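Local structure of Serpin48 (Tenebrio molitor, 3OZQ) at residues P20-E25 with V36-A41; T43-A48 with Q62-V67; S82-E87 with M365-G370; D200-D205 with V321-V326; R252-H257 with I357-V362. The protein acts as a highly specific serpin of insect innate immunity, inhibiting the serine protease SPE. All coordinates share one frame; numbering follows the deposited sequence.

Contact 1: P20-E25 with V36-A41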
# COMPACT_ATOMS: atom_id res chain seq x y z
N PRO A 20 8.09 -4.64 -4.89
CA PRO A 20 9.49 -4.26 -4.66
C PRO A 20 9.95 -3.14 -5.57
O PRO A 20 10.78 -2.34 -5.13
CB PRO A 20 10.27 -5.54 -4.96
CG PRO A 20 9.34 -6.40 -5.76
CD PRO A 20 7.97 -6.07 -5.26
N SER A 21 9.44 -3.08 -6.79
CA SER A 21 9.79 -2.00 -7.70
C SER A 21 9.30 -0.69 -7.12
O SER A 21 10.01 0.31 -7.14
CB SER A 21 9.19 -2.23 -9.10
OG SER A 21 9.66 -3.44 -9.67
N VAL A 22 8.08 -0.69 -6.60
CA VAL A 22 7.54 0.51 -5.96
C VAL A 22 8.34 0.90 -4.72
O VAL A 22 8.71 2.07 -4.56
CB VAL A 22 6.04 0.36 -5.64
CG1 VAL A 22 5.56 1.52 -4.79
CG2 VAL A 22 5.24 0.32 -6.95
N TYR A 23 8.62 -0.08 -3.85
CA TYR A 23 9.38 0.17 -2.63
C TYR A 23 10.69 0.86 -2.97
O TYR A 23 11.05 1.87 -2.36
CB TYR A 23 9.60 -1.16 -1.87
CG TYR A 23 10.34 -1.09 -0.56
CD1 TYR A 23 9.71 -1.38 0.65
CD2 TYR A 23 11.69 -0.74 -0.53
CE1 TYR A 23 10.41 -1.34 1.86
CE2 TYR A 23 12.39 -0.69 0.67
CZ TYR A 23 11.74 -0.99 1.86
OH TYR A 23 12.45 -0.92 3.03
N LYS A 24 11.41 0.33 -3.97
CA LYS A 24 12.72 0.86 -4.35
C LYS A 24 12.63 2.32 -4.75
O LYS A 24 13.52 3.12 -4.45
CB LYS A 24 13.33 0.05 -5.50
CG LYS A 24 14.80 0.35 -5.76
CD LYS A 24 15.45 -0.69 -6.68
CE LYS A 24 15.83 -1.98 -5.94
NZ LYS A 24 17.16 -1.94 -5.24
N GLU A 25 11.56 2.67 -5.44
CA GLU A 25 11.35 4.06 -5.83
C GLU A 25 11.01 4.94 -4.63
O GLU A 25 11.59 6.00 -4.45
CB GLU A 25 10.23 4.14 -6.88
CG GLU A 25 10.61 4.93 -8.09
CD GLU A 25 12.02 4.62 -8.57
OE1 GLU A 25 12.31 3.44 -8.86
OE2 GLU A 25 12.83 5.56 -8.65
N VAL A 36 3.47 2.08 1.97
CA VAL A 36 2.95 2.23 0.62
C VAL A 36 2.08 1.03 0.22
O VAL A 36 2.30 -0.08 0.70
CB VAL A 36 4.09 2.44 -0.42
CG1 VAL A 36 5.09 1.24 -0.43
CG2 VAL A 36 3.52 2.75 -1.84
N SER A 37 1.07 1.28 -0.61
CA SER A 37 0.26 0.22 -1.18
C SER A 37 0.43 0.17 -2.69
O SER A 37 -0.31 0.83 -3.43
CB SER A 37 -1.21 0.38 -0.85
OG SER A 37 -1.94 -0.71 -1.39
N PRO A 38 1.42 -0.60 -3.16
CA PRO A 38 1.53 -0.76 -4.62
C PRO A 38 0.24 -1.35 -5.21
O PRO A 38 -0.21 -0.93 -6.29
CB PRO A 38 2.72 -1.71 -4.77
CG PRO A 38 3.55 -1.45 -3.51
CD PRO A 38 2.52 -1.25 -2.43
N PHE A 39 -0.37 -2.28 -4.49
CA PHE A 39 -1.62 -2.88 -4.96
C PHE A 39 -2.69 -1.83 -5.23
O PHE A 39 -3.25 -1.77 -6.33
CB PHE A 39 -2.16 -3.88 -3.93
CG PHE A 39 -3.63 -4.15 -4.09
CD1 PHE A 39 -4.56 -3.50 -3.30
CD2 PHE A 39 -4.08 -5.04 -5.06
CE1 PHE A 39 -5.91 -3.72 -3.46
CE2 PHE A 39 -5.43 -5.27 -5.22
CZ PHE A 39 -6.34 -4.62 -4.41
N SER A 40 -2.99 -1.00 -4.23
CA SER A 40 -4.08 -0.04 -4.37
C SER A 40 -3.80 0.96 -5.50
O SER A 40 -4.68 1.26 -6.34
CB SER A 40 -4.35 0.66 -3.03
OG SER A 40 -5.66 1.21 -2.99
N ALA A 41 -2.58 1.49 -5.53
CA ALA A 41 -2.18 2.38 -6.60
C ALA A 41 -2.42 1.68 -7.94
O ALA A 41 -2.91 2.29 -8.90
CB ALA A 41 -0.71 2.76 -6.44

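Contact 2: T43-A48 with Q62-V67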
# COMPACT_ATOMS: atom_id res chain seq x y z
N THR A 43 -4.59 -0.68 -8.77
CA THR A 43 -6.00 -0.71 -9.17
C THR A 43 -6.52 0.66 -9.67
O THR A 43 -7.41 0.74 -10.52
CB THR A 43 -6.87 -1.16 -8.02
OG1 THR A 43 -6.76 -0.22 -6.94
CG2 THR A 43 -6.46 -2.56 -7.55
N LEU A 44 -5.98 1.73 -9.12
CA LEU A 44 -6.40 3.06 -9.54
C LEU A 44 -5.86 3.35 -10.92
O LEU A 44 -6.58 3.81 -11.82
CB LEU A 44 -5.94 4.11 -8.52
CG LEU A 44 -6.48 5.51 -8.76
CD1 LEU A 44 -7.96 5.43 -9.06
CD2 LEU A 44 -6.22 6.42 -7.53
N LEU A 45 -4.59 3.04 -11.12
CA LEU A 45 -3.97 3.25 -12.42
C LEU A 45 -4.64 2.37 -13.49
O LEU A 45 -4.72 2.75 -14.66
CB LEU A 45 -2.49 2.93 -12.33
CG LEU A 45 -1.70 3.28 -13.59
CD1 LEU A 45 -1.58 4.78 -13.76
CD2 LEU A 45 -0.32 2.64 -13.55
N ALA A 46 -5.10 1.19 -13.10
CA ALA A 46 -5.86 0.34 -14.01
C ALA A 46 -7.19 1.01 -14.41
O ALA A 46 -7.62 0.92 -15.56
CB ALA A 46 -6.09 -1.05 -13.40
N LEU A 47 -7.84 1.68 -13.47
CA LEU A 47 -9.04 2.44 -13.77
C LEU A 47 -8.69 3.49 -14.81
O LEU A 47 -9.34 3.60 -15.85
CB LEU A 47 -9.58 3.13 -12.53
CG LEU A 47 -11.07 3.49 -12.50
CD1 LEU A 47 -11.32 4.67 -11.59
CD2 LEU A 47 -11.63 3.74 -13.88
N ALA A 48 -7.65 4.28 -14.51
CA ALA A 48 -7.16 5.27 -15.46
C ALA A 48 -6.92 4.66 -16.84
O ALA A 48 -7.38 5.19 -17.87
CB ALA A 48 -5.87 5.87 -14.95
N GLN A 62 1.75 -2.32 -19.88
CA GLN A 62 3.11 -2.86 -19.90
C GLN A 62 3.74 -2.77 -18.53
O GLN A 62 4.37 -3.72 -18.08
CB GLN A 62 3.97 -2.09 -20.93
CG GLN A 62 5.48 -2.40 -20.92
CD GLN A 62 6.33 -1.21 -21.38
OE1 GLN A 62 5.81 -0.14 -21.68
NE2 GLN A 62 7.65 -1.39 -21.41
N VAL A 63 3.58 -1.63 -17.86
CA VAL A 63 4.23 -1.45 -16.55
C VAL A 63 3.52 -2.22 -15.44
O VAL A 63 4.16 -2.75 -14.53
CB VAL A 63 4.45 0.04 -16.17
CG1 VAL A 63 3.77 0.95 -17.15
CG2 VAL A 63 3.97 0.31 -14.75
N LEU A 64 2.20 -2.31 -15.52
CA LEU A 64 1.49 -3.10 -14.54
C LEU A 64 1.75 -4.57 -14.82
O LEU A 64 1.28 -5.44 -14.09
CB LEU A 64 -0.01 -2.78 -14.56
CG LEU A 64 -0.37 -1.37 -14.05
CD1 LEU A 64 -1.88 -1.20 -14.00
CD2 LEU A 64 0.23 -1.11 -12.68
N HIS A 65 2.54 -4.82 -15.87
CA HIS A 65 2.76 -6.16 -16.41
C HIS A 65 1.43 -6.91 -16.29
O HIS A 65 1.38 -8.10 -15.96
CB HIS A 65 3.95 -6.89 -15.72
CG HIS A 65 5.29 -6.59 -16.35
ND1 HIS A 65 5.72 -7.18 -17.52
CD2 HIS A 65 6.32 -5.79 -15.95
CE1 HIS A 65 6.93 -6.75 -17.82
NE2 HIS A 65 7.32 -5.89 -16.89
N PHE A 66 0.36 -6.17 -16.56
CA PHE A 66 -1.01 -6.66 -16.54
C PHE A 66 -1.43 -7.27 -17.88
O PHE A 66 -0.83 -6.98 -18.91
CB PHE A 66 -1.96 -5.52 -16.19
CG PHE A 66 -3.24 -5.97 -15.57
CD1 PHE A 66 -3.46 -7.32 -15.32
CD2 PHE A 66 -4.22 -5.06 -15.22
CE1 PHE A 66 -4.64 -7.76 -14.74
CE2 PHE A 66 -5.40 -5.48 -14.65
CZ PHE A 66 -5.61 -6.84 -14.40
N VAL A 67 -2.49 -8.08 -17.86
CA VAL A 67 -2.88 -8.86 -19.04
C VAL A 67 -3.54 -8.05 -20.15
O VAL A 67 -4.13 -6.99 -19.91
CB VAL A 67 -3.82 -10.04 -18.66
CG1 VAL A 67 -3.22 -10.86 -17.53
CG2 VAL A 67 -5.21 -9.52 -18.30

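Contact 3: S82-E87 with M365-G370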
# COMPACT_ATOMS: atom_id res chain seq x y z
N SER A 82 -13.11 -7.36 -4.53
CA SER A 82 -14.29 -7.87 -3.84
C SER A 82 -13.92 -8.72 -2.61
O SER A 82 -14.69 -8.80 -1.65
CB SER A 82 -15.14 -8.70 -4.80
OG SER A 82 -14.49 -9.92 -5.12
N LYS A 83 -12.75 -9.34 -2.64
CA LYS A 83 -12.36 -10.23 -1.54
C LYS A 83 -11.69 -9.50 -0.37
O LYS A 83 -11.72 -9.99 0.76
CB LYS A 83 -11.45 -11.34 -2.06
CG LYS A 83 -12.16 -12.29 -3.01
CD LYS A 83 -11.21 -13.30 -3.63
CE LYS A 83 -11.96 -14.21 -4.59
NZ LYS A 83 -11.11 -15.34 -5.07
N LEU A 84 -11.11 -8.34 -0.63
CA LEU A 84 -10.46 -7.57 0.43
C LEU A 84 -11.49 -7.01 1.43
O LEU A 84 -11.19 -6.12 2.23
CB LEU A 84 -9.60 -6.45 -0.16
CG LEU A 84 -8.69 -6.90 -1.31
CD1 LEU A 84 -7.73 -5.80 -1.69
CD2 LEU A 84 -7.94 -8.15 -0.95
N THR A 85 -12.72 -7.54 1.35
CA THR A 85 -13.73 -7.32 2.37
C THR A 85 -14.07 -8.66 3.02
O THR A 85 -14.50 -9.59 2.34
CB THR A 85 -15.01 -6.65 1.82
OG1 THR A 85 -15.95 -6.46 2.90
CG2 THR A 85 -15.66 -7.50 0.73
N ASN A 86 -13.84 -8.74 4.32
CA ASN A 86 -13.95 -9.98 5.07
C ASN A 86 -14.81 -9.68 6.28
O ASN A 86 -15.15 -8.52 6.54
CB ASN A 86 -12.55 -10.44 5.50
CG ASN A 86 -12.50 -11.91 5.93
OD1 ASN A 86 -12.53 -12.24 7.13
ND2 ASN A 86 -12.39 -12.81 4.96
N GLU A 87 -15.18 -10.73 7.02
CA GLU A 87 -15.87 -10.54 8.28
C GLU A 87 -14.82 -10.17 9.31
O GLU A 87 -15.09 -9.39 10.22
CB GLU A 87 -16.56 -11.84 8.70
CG GLU A 87 -17.58 -12.35 7.70
CD GLU A 87 -18.25 -13.64 8.17
OE1 GLU A 87 -17.56 -14.48 8.80
OE2 GLU A 87 -19.46 -13.80 7.90
N MET A 365 -1.54 -12.20 -1.66
CA MET A 365 -1.26 -10.91 -2.29
C MET A 365 -0.81 -9.83 -1.31
O MET A 365 -1.48 -9.56 -0.31
CB MET A 365 -2.47 -10.43 -3.06
CG MET A 365 -2.16 -9.26 -3.98
SD MET A 365 -3.63 -8.74 -4.85
CE MET A 365 -4.65 -8.20 -3.50
N ILE A 366 0.32 -9.21 -1.61
CA ILE A 366 0.81 -8.07 -0.83
C ILE A 366 -0.08 -6.84 -0.99
O ILE A 366 -0.29 -6.35 -2.09
CB ILE A 366 2.26 -7.73 -1.20
CG1 ILE A 366 3.17 -8.91 -0.88
CG2 ILE A 366 2.74 -6.46 -0.45
CD1 ILE A 366 4.62 -8.71 -1.28
N LEU A 367 -0.60 -6.34 0.13
CA LEU A 367 -1.47 -5.18 0.18
C LEU A 367 -0.74 -3.88 0.56
O LEU A 367 -1.03 -2.81 0.04
CB LEU A 367 -2.61 -5.41 1.16
CG LEU A 367 -3.94 -5.85 0.56
CD1 LEU A 367 -3.77 -7.13 -0.24
CD2 LEU A 367 -5.03 -5.98 1.61
N PHE A 368 0.20 -4.01 1.50
CA PHE A 368 0.96 -2.88 2.00
C PHE A 368 2.39 -3.34 2.22
O PHE A 368 2.63 -4.50 2.55
CB PHE A 368 0.43 -2.43 3.36
CG PHE A 368 -0.82 -1.59 3.30
CD1 PHE A 368 -0.74 -0.23 3.04
CD2 PHE A 368 -2.06 -2.16 3.54
CE1 PHE A 368 -1.88 0.56 3.01
CE2 PHE A 368 -3.21 -1.37 3.50
CZ PHE A 368 -3.12 -0.01 3.24
N ALA A 369 3.34 -2.44 2.03
CA ALA A 369 4.73 -2.71 2.36
C ALA A 369 5.35 -1.44 2.93
O ALA A 369 4.87 -0.34 2.69
CB ALA A 369 5.48 -3.18 1.15
N GLY A 370 6.41 -1.59 3.71
CA GLY A 370 7.05 -0.42 4.28
C GLY A 370 8.22 -0.80 5.17
O GLY A 370 8.69 -1.93 5.18

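Contact 4: D200-D205 with V321-V326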
# COMPACT_ATOMS: atom_id res chain seq x y z
N ASP A 200 7.96 1.58 23.38
CA ASP A 200 6.98 0.59 23.79
C ASP A 200 7.11 -0.66 22.94
O ASP A 200 7.08 -0.60 21.71
CB ASP A 200 5.58 1.20 23.66
CG ASP A 200 5.41 2.45 24.50
OD1 ASP A 200 5.77 2.40 25.70
OD2 ASP A 200 4.95 3.49 23.97
N THR A 201 7.27 -1.80 23.61
CA THR A 201 7.49 -3.06 22.93
C THR A 201 6.55 -4.13 23.50
O THR A 201 6.35 -4.20 24.71
CB THR A 201 8.97 -3.48 23.05
OG1 THR A 201 9.79 -2.49 22.40
CG2 THR A 201 9.22 -4.84 22.41
N MET A 202 5.97 -4.93 22.61
CA MET A 202 5.00 -5.94 22.98
C MET A 202 5.65 -7.32 22.92
O MET A 202 6.55 -7.54 22.13
CB MET A 202 3.81 -5.92 22.01
CG MET A 202 3.30 -4.55 21.63
SD MET A 202 1.89 -4.66 20.49
CE MET A 202 2.68 -5.40 19.07
N TYR A 203 5.17 -8.25 23.75
CA TYR A 203 5.81 -9.55 23.89
C TYR A 203 4.83 -10.71 23.80
O TYR A 203 3.81 -10.74 24.47
CB TYR A 203 6.62 -9.61 25.20
CG TYR A 203 7.80 -8.67 25.21
CD1 TYR A 203 9.07 -9.12 24.84
CD2 TYR A 203 7.65 -7.33 25.55
CE1 TYR A 203 10.15 -8.26 24.83
CE2 TYR A 203 8.72 -6.47 25.54
CZ TYR A 203 9.97 -6.94 25.17
OH TYR A 203 11.03 -6.08 25.14
N LEU A 204 5.17 -11.69 22.96
CA LEU A 204 4.38 -12.91 22.84
C LEU A 204 5.31 -14.12 22.81
O LEU A 204 6.16 -14.22 21.94
CB LEU A 204 3.55 -12.89 21.56
CG LEU A 204 2.05 -13.16 21.64
CD1 LEU A 204 1.43 -13.22 20.22
CD2 LEU A 204 1.77 -14.44 22.40
N ASP A 205 5.12 -15.03 23.76
CA ASP A 205 6.02 -16.17 23.92
C ASP A 205 5.42 -17.52 23.53
O ASP A 205 4.21 -17.71 23.53
CB ASP A 205 6.50 -16.27 25.37
CG ASP A 205 7.22 -15.03 25.84
OD1 ASP A 205 7.91 -14.40 25.01
OD2 ASP A 205 7.09 -14.70 27.04
N VAL A 321 0.00 -0.07 14.64
CA VAL A 321 0.18 -1.44 15.09
C VAL A 321 0.22 -1.50 16.60
O VAL A 321 1.04 -0.84 17.22
CB VAL A 321 1.44 -2.08 14.49
CG1 VAL A 321 1.71 -3.41 15.14
CG2 VAL A 321 1.27 -2.26 12.99
N SER A 322 -0.68 -2.28 17.17
CA SER A 322 -0.82 -2.36 18.62
C SER A 322 -1.08 -3.80 19.08
O SER A 322 -0.93 -4.75 18.31
CB SER A 322 -1.95 -1.44 19.07
OG SER A 322 -3.18 -1.93 18.57
N GLU A 323 -1.46 -3.95 20.34
CA GLU A 323 -1.61 -5.29 20.92
C GLU A 323 -2.73 -6.15 20.30
O GLU A 323 -2.58 -7.36 20.17
CB GLU A 323 -1.76 -5.22 22.44
CG GLU A 323 -0.49 -4.77 23.15
CD GLU A 323 -0.49 -3.29 23.48
OE1 GLU A 323 0.19 -2.90 24.46
OE2 GLU A 323 -1.16 -2.50 22.77
N GLU A 324 -3.84 -5.52 19.92
CA GLU A 324 -4.94 -6.28 19.32
C GLU A 324 -4.82 -6.48 17.81
O GLU A 324 -5.42 -7.40 17.25
CB GLU A 324 -6.30 -5.66 19.65
CG GLU A 324 -7.07 -6.42 20.73
CD GLU A 324 -7.42 -7.86 20.33
OE1 GLU A 324 -7.61 -8.70 21.23
OE2 GLU A 324 -7.52 -8.15 19.11
N GLY A 325 -4.04 -5.63 17.15
CA GLY A 325 -3.81 -5.77 15.72
C GLY A 325 -3.46 -4.44 15.10
O GLY A 325 -2.63 -3.69 15.62
N VAL A 326 -4.10 -4.12 13.98
CA VAL A 326 -3.80 -2.88 13.28
C VAL A 326 -5.08 -2.04 13.19
O VAL A 326 -6.12 -2.54 12.76
CB VAL A 326 -3.20 -3.13 11.89
CG1 VAL A 326 -2.06 -4.11 11.97
CG2 VAL A 326 -4.25 -3.64 10.94

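Contact 5: R252-H257 with I357-V362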
# COMPACT_ATOMS: atom_id res chain seq x y z
N ARG A 252 14.48 -9.98 -3.44
CA ARG A 252 14.51 -11.23 -2.68
C ARG A 252 13.67 -11.13 -1.41
O ARG A 252 13.02 -12.09 -1.01
CB ARG A 252 15.95 -11.61 -2.33
CG ARG A 252 16.71 -12.31 -3.45
CD ARG A 252 16.79 -11.45 -4.70
NE ARG A 252 17.64 -12.04 -5.73
CZ ARG A 252 18.92 -11.72 -5.91
NH1 ARG A 252 19.50 -10.81 -5.13
NH2 ARG A 252 19.63 -12.31 -6.87
N SER A 253 13.65 -9.95 -0.80
CA SER A 253 12.97 -9.79 0.48
C SER A 253 11.45 -9.97 0.41
O SER A 253 10.82 -10.29 1.41
CB SER A 253 13.32 -8.43 1.10
OG SER A 253 14.72 -8.24 1.14
N PHE A 254 10.86 -9.77 -0.76
CA PHE A 254 9.41 -9.89 -0.89
C PHE A 254 8.97 -11.22 -1.49
O PHE A 254 7.81 -11.61 -1.38
CB PHE A 254 8.84 -8.72 -1.71
CG PHE A 254 8.81 -7.43 -0.96
CD1 PHE A 254 9.77 -6.46 -1.17
CD2 PHE A 254 7.82 -7.19 -0.02
CE1 PHE A 254 9.74 -5.28 -0.46
CE2 PHE A 254 7.79 -6.01 0.70
CZ PHE A 254 8.75 -5.05 0.47
N LEU A 255 9.92 -11.91 -2.11
CA LEU A 255 9.69 -13.26 -2.62
C LEU A 255 9.07 -14.15 -1.56
O LEU A 255 9.39 -14.04 -0.38
CB LEU A 255 11.00 -13.88 -3.08
CG LEU A 255 11.77 -13.13 -4.16
CD1 LEU A 255 12.90 -14.00 -4.69
CD2 LEU A 255 10.82 -12.71 -5.27
N PRO A 256 8.17 -15.04 -1.98
CA PRO A 256 7.58 -16.04 -1.10
C PRO A 256 8.63 -17.08 -0.69
O PRO A 256 9.49 -17.44 -1.50
CB PRO A 256 6.51 -16.70 -1.98
CG PRO A 256 6.30 -15.76 -3.12
CD PRO A 256 7.63 -15.12 -3.35
N HIS A 257 8.58 -17.53 0.55
CA HIS A 257 9.55 -18.49 1.05
C HIS A 257 8.87 -19.70 1.67
O HIS A 257 7.68 -19.65 2.00
CB HIS A 257 10.49 -17.84 2.07
CG HIS A 257 11.36 -16.76 1.50
ND1 HIS A 257 12.45 -17.04 0.69
CD2 HIS A 257 11.31 -15.42 1.61
CE1 HIS A 257 13.03 -15.91 0.34
NE2 HIS A 257 12.36 -14.91 0.89
N ILE A 357 11.87 -4.33 7.50
CA ILE A 357 10.85 -4.21 6.47
C ILE A 357 9.64 -5.02 6.93
O ILE A 357 9.80 -6.02 7.62
CB ILE A 357 11.38 -4.78 5.14
CG1 ILE A 357 12.53 -3.92 4.60
CG2 ILE A 357 10.27 -4.95 4.10
CD1 ILE A 357 13.19 -4.51 3.36
N PHE A 358 8.44 -4.58 6.57
CA PHE A 358 7.23 -5.35 6.85
C PHE A 358 6.29 -5.29 5.66
O PHE A 358 6.39 -4.39 4.82
CB PHE A 358 6.50 -4.81 8.07
CG PHE A 358 6.00 -3.42 7.89
CD1 PHE A 358 4.78 -3.18 7.26
CD2 PHE A 358 6.76 -2.34 8.29
CE1 PHE A 358 4.32 -1.89 7.08
CE2 PHE A 358 6.31 -1.06 8.11
CZ PHE A 358 5.09 -0.82 7.49
N TYR A 359 5.36 -6.24 5.59
CA TYR A 359 4.35 -6.19 4.56
C TYR A 359 3.12 -6.98 4.96
O TYR A 359 3.22 -8.00 5.65
CB TYR A 359 4.89 -6.61 3.18
CG TYR A 359 5.37 -8.05 3.05
CD1 TYR A 359 6.73 -8.35 3.10
CD2 TYR A 359 4.48 -9.09 2.83
CE1 TYR A 359 7.19 -9.65 2.95
CE2 TYR A 359 4.92 -10.41 2.69
CZ TYR A 359 6.28 -10.67 2.75
OH TYR A 359 6.74 -11.96 2.61
N ILE A 360 1.96 -6.49 4.53
CA ILE A 360 0.70 -7.14 4.83
C ILE A 360 0.25 -7.90 3.59
O ILE A 360 0.23 -7.34 2.48
CB ILE A 360 -0.37 -6.09 5.21
CG1 ILE A 360 -0.05 -5.47 6.58
CG2 ILE A 360 -1.74 -6.72 5.27
CD1 ILE A 360 -1.13 -4.58 7.07
N LYS A 361 -0.08 -9.18 3.76
CA LYS A 361 -0.59 -10.01 2.67
C LYS A 361 -2.01 -10.44 2.93
O LYS A 361 -2.39 -10.70 4.08
CB LYS A 361 0.22 -11.30 2.49
CG LYS A 361 1.52 -11.19 1.73
CD LYS A 361 2.10 -12.59 1.45
CE LYS A 361 2.34 -13.37 2.75
NZ LYS A 361 2.95 -14.73 2.53
N VAL A 362 -2.80 -10.53 1.87
CA VAL A 362 -4.10 -11.16 1.95
C VAL A 362 -4.21 -12.17 0.82
O VAL A 362 -4.13 -11.81 -0.36
CB VAL A 362 -5.24 -10.14 1.87
CG1 VAL A 362 -6.57 -10.85 1.71
CG2 VAL A 362 -5.24 -9.25 3.12
O HOH W 1 9.32 -12.17 1.86

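Contact 1: P20-E25 with V36-A41
Val22 lies obliquely across both Val36 and Pro38, and this small apolar cluster joins helix 10-29 to the start of helix 38-50. The site belongs to the part of the serpin fold usually called the shutter, where the buried first turn of helix 38-50 lies beneath the main sheet. Each branch of Val22 has its own role. CG1 stands anti to the backbone N (chi1 171°), a torsion that brings it to 3.8 Å from both Val36 CG2 and Pro38 CG. CG2 instead comes within 3.9 Å of Pro38 CB. Between the branches, Val22 CB rests against Pro38 CG at 3.7 Å, so the proline presents the CB-CG side of its ring to the whole fork of the valine. No hydrogen bond crosses the interface; the contact is wholly apolar. Phe279 of helix 279-286 packs on both valines and Ala41, extending the apolar patch.

Turned away from Val22, Ser37 handles the polar work at the head of the helix. It occupies the N-cap position, and its hydroxyl oxygen also bonds to Leu367 O on strand 365-372. A turn further on, Ser40 OG is bonded to Asn167 OD1, a link to strand 163-174. The capping bond is fairly straight: Ser40 N donates to Ser37 OG at 3.0 Å, with an angle of 160° at the hydrogen.

Contact 2: T43-A48 with Q62-V67
Leu45 and Ala46, neighbours on helix 38-50, are the residues that receive Leu64 from the end of helix 54-63. Followed in order, the helix shows how consecutive positions serve different directions. Thr43 faces away from the contact and returns its OG1 to Ser40 O one turn earlier. Leu44 turns to strand 163-174, where it meets Leu165 and Asn167. Leu45 comes next: with CG anti to the backbone N (chi1 -173°), it sends CD2 out to Leu64, lying 3.9 Å from Leu64 CD2 and 4.0 Å from Leu64 CG. The two leucines pass at a slant, so one methyl of Leu45 sits against the branch point of its partner. Ala46 is short enough for the other arm to come close to the helix backbone; Leu64 CD1 stands 4.1 Å from Ala46 N and 4.3 Å from Ala46 CB. Leu47 packs on Phe109 and Ala113 of helix 107-115.

On the other side, the chain leaves helix 54-63 through a Schellman motif, His65 taking a positive phi (37°) right after Leu64. Cutting Leu64 back to an alanine would probably leave Leu45 CD2 and the CB of Ala46 without their apolar mate and open a gap between the two helices. Phe66 follows and lies on Ala73, Ala76 and Val77 of helix 70-83, with its ring meeting that of Phe11. Helix 38-50 is thus held between strand 163-174, helix 107-115 and the turn that joins helices 54-63 and 70-83.

Contact 3: S82-E87 with M365-G370
Leu84 spreads its two methyls over two residues of strand 365-372: CD2 meets Met365 CE at 4.2 Å, and CD1 meets Leu367 CD2 at 4.3 Å. Leu84 is the first residue to depart from helix 70-83, and it alone of residues 82-87 reaches the strand. Met365 crosses it at about a right angle. The methionine chain runs extended from CB and then bends at chi3 (64°), which turns the terminal CE toward Leu84 CD2. The inner side of this contact is closed by further apolar groups: Phe39 of helix 38-50 packs on both Leu84 and Met365, while Val362 touches Leu84 and Leu367.

The outer side is quite different. Ser82, Thr85 and Glu87 are exposed, and polar groups here bond locally, Ser82 OG to Glu79 O and Asn86 OD1 to Glu88 N.

Within the strand, Leu367 and Phe368 both stand opposite Ile360 in a classic beta bulge, part of the hairpin made with strand 356-362 in the serpin core. Leu367 takes phi/psi of -99/-38° there, while its side chain touches both Leu84 and Phe171. With no hydrogen bond or charge pair across the contact, and with methyl groups alone meeting, the attachment of the helix end probably rests on dispersion and on the exclusion of water.

Contact 4: D200-D205 with V321-V326
Met202 starts with CG anti to its carbonyl carbon (chi1 -42°), runs straight through chi2 and bends at chi3 (-65°), a course that carries its sulfur onto the peptide link between Ser322 and Glu323. SD sits above the plane of that peptide, 3.4 Å from Ser322 C and equally far from Glu323 N. CE bends round to Ser322 O at 3.7 Å. Glu323 is itself bent at chi2 and lays its aliphatic part alongside, with CG 3.6 Å from Met202 SD. This is the breach of the serpin fold, where strand 310-321 leads into the hinge of the reactive-centre loop; strand 325-326 pairs with strand 163-174. Met202 comes from strand 196-205, paired with strands 185-190 and 260-278, and the contact joins that part of the fold to the breach. Putting an alanine at Met202 would remove SD and CE and would probably open a gap over the Ser322-Glu323 peptide. The carboxylate of Glu323 is engaged at both oxygens, OE1 with Thr184 OG1 and OE2 in a salt bridge to Lys270, while Ser322 O accepts from Trp175 NE1. Residues 322-325 form a tight turn, Ser322 N donating to Gly325 O at 2.9 Å.

Contact 5: R252-H257 with I357-V362
Phe254 and Tyr359 carry most of this contact, with Ile357 third. Coming from a weakly bonded helical turn, Phe254 runs alongside Tyr359 in the opposite sense, and the rings meet at a slant: their planes are inclined by 44° and their centroids lie 5.3 Å apart. Tyr359 holds CG between its backbone N and carbonyl carbon (chi1 64°), a torsion that lays its ring alongside Phe254; Tyr359 CD1 lies 3.5 Å from both CD2 and CE2 of Phe254. Tyr359 CB sits at the edge of the Phe254 ring, in its plane, 3.9 Å from Phe254 CE2. Ile357 touches the far end of the phenylalanine, CG2 lying 3.9 Å from Phe254 CZ. Pro20 of helix 10-29 and Ile366 of strand 365-372 add to the packing round that ring.

The tyrosine hydroxyl donates to a water at 2.7 Å, which in turn donates to Leu255 O at 2.9 Å. Strand 356-362 pairs with strands 231-237 and 365-372 in sheet B of the serpin core, and the helical turn packs on it through an aromatic and aliphatic cluster, with one water linking Tyr359 OH to Leu255 O.

The five contacts fall within one serpin domain, and most gather near its middle. Contacts 1, 3 and 5 have centres 12 to 14 Å apart and touch one another: Val36 and Ser37 bond to strand 365-372, that strand pairs with strand 356-362, and Tyr23 packs on Phe254 and Ile357. Contact 2 continues contact 1 along helix 38-50, their centres 13 Å apart. Contacts 4 and 2 have centres about 36 Å apart, on opposite sides of the chain's centre. Along the chain, contacts 1 and 2 close early, whereas contact 3 spans 277 residues and encloses the alternating segments of contacts 4 and 5. Strands from the end of the chain thus pack against helices from its beginning.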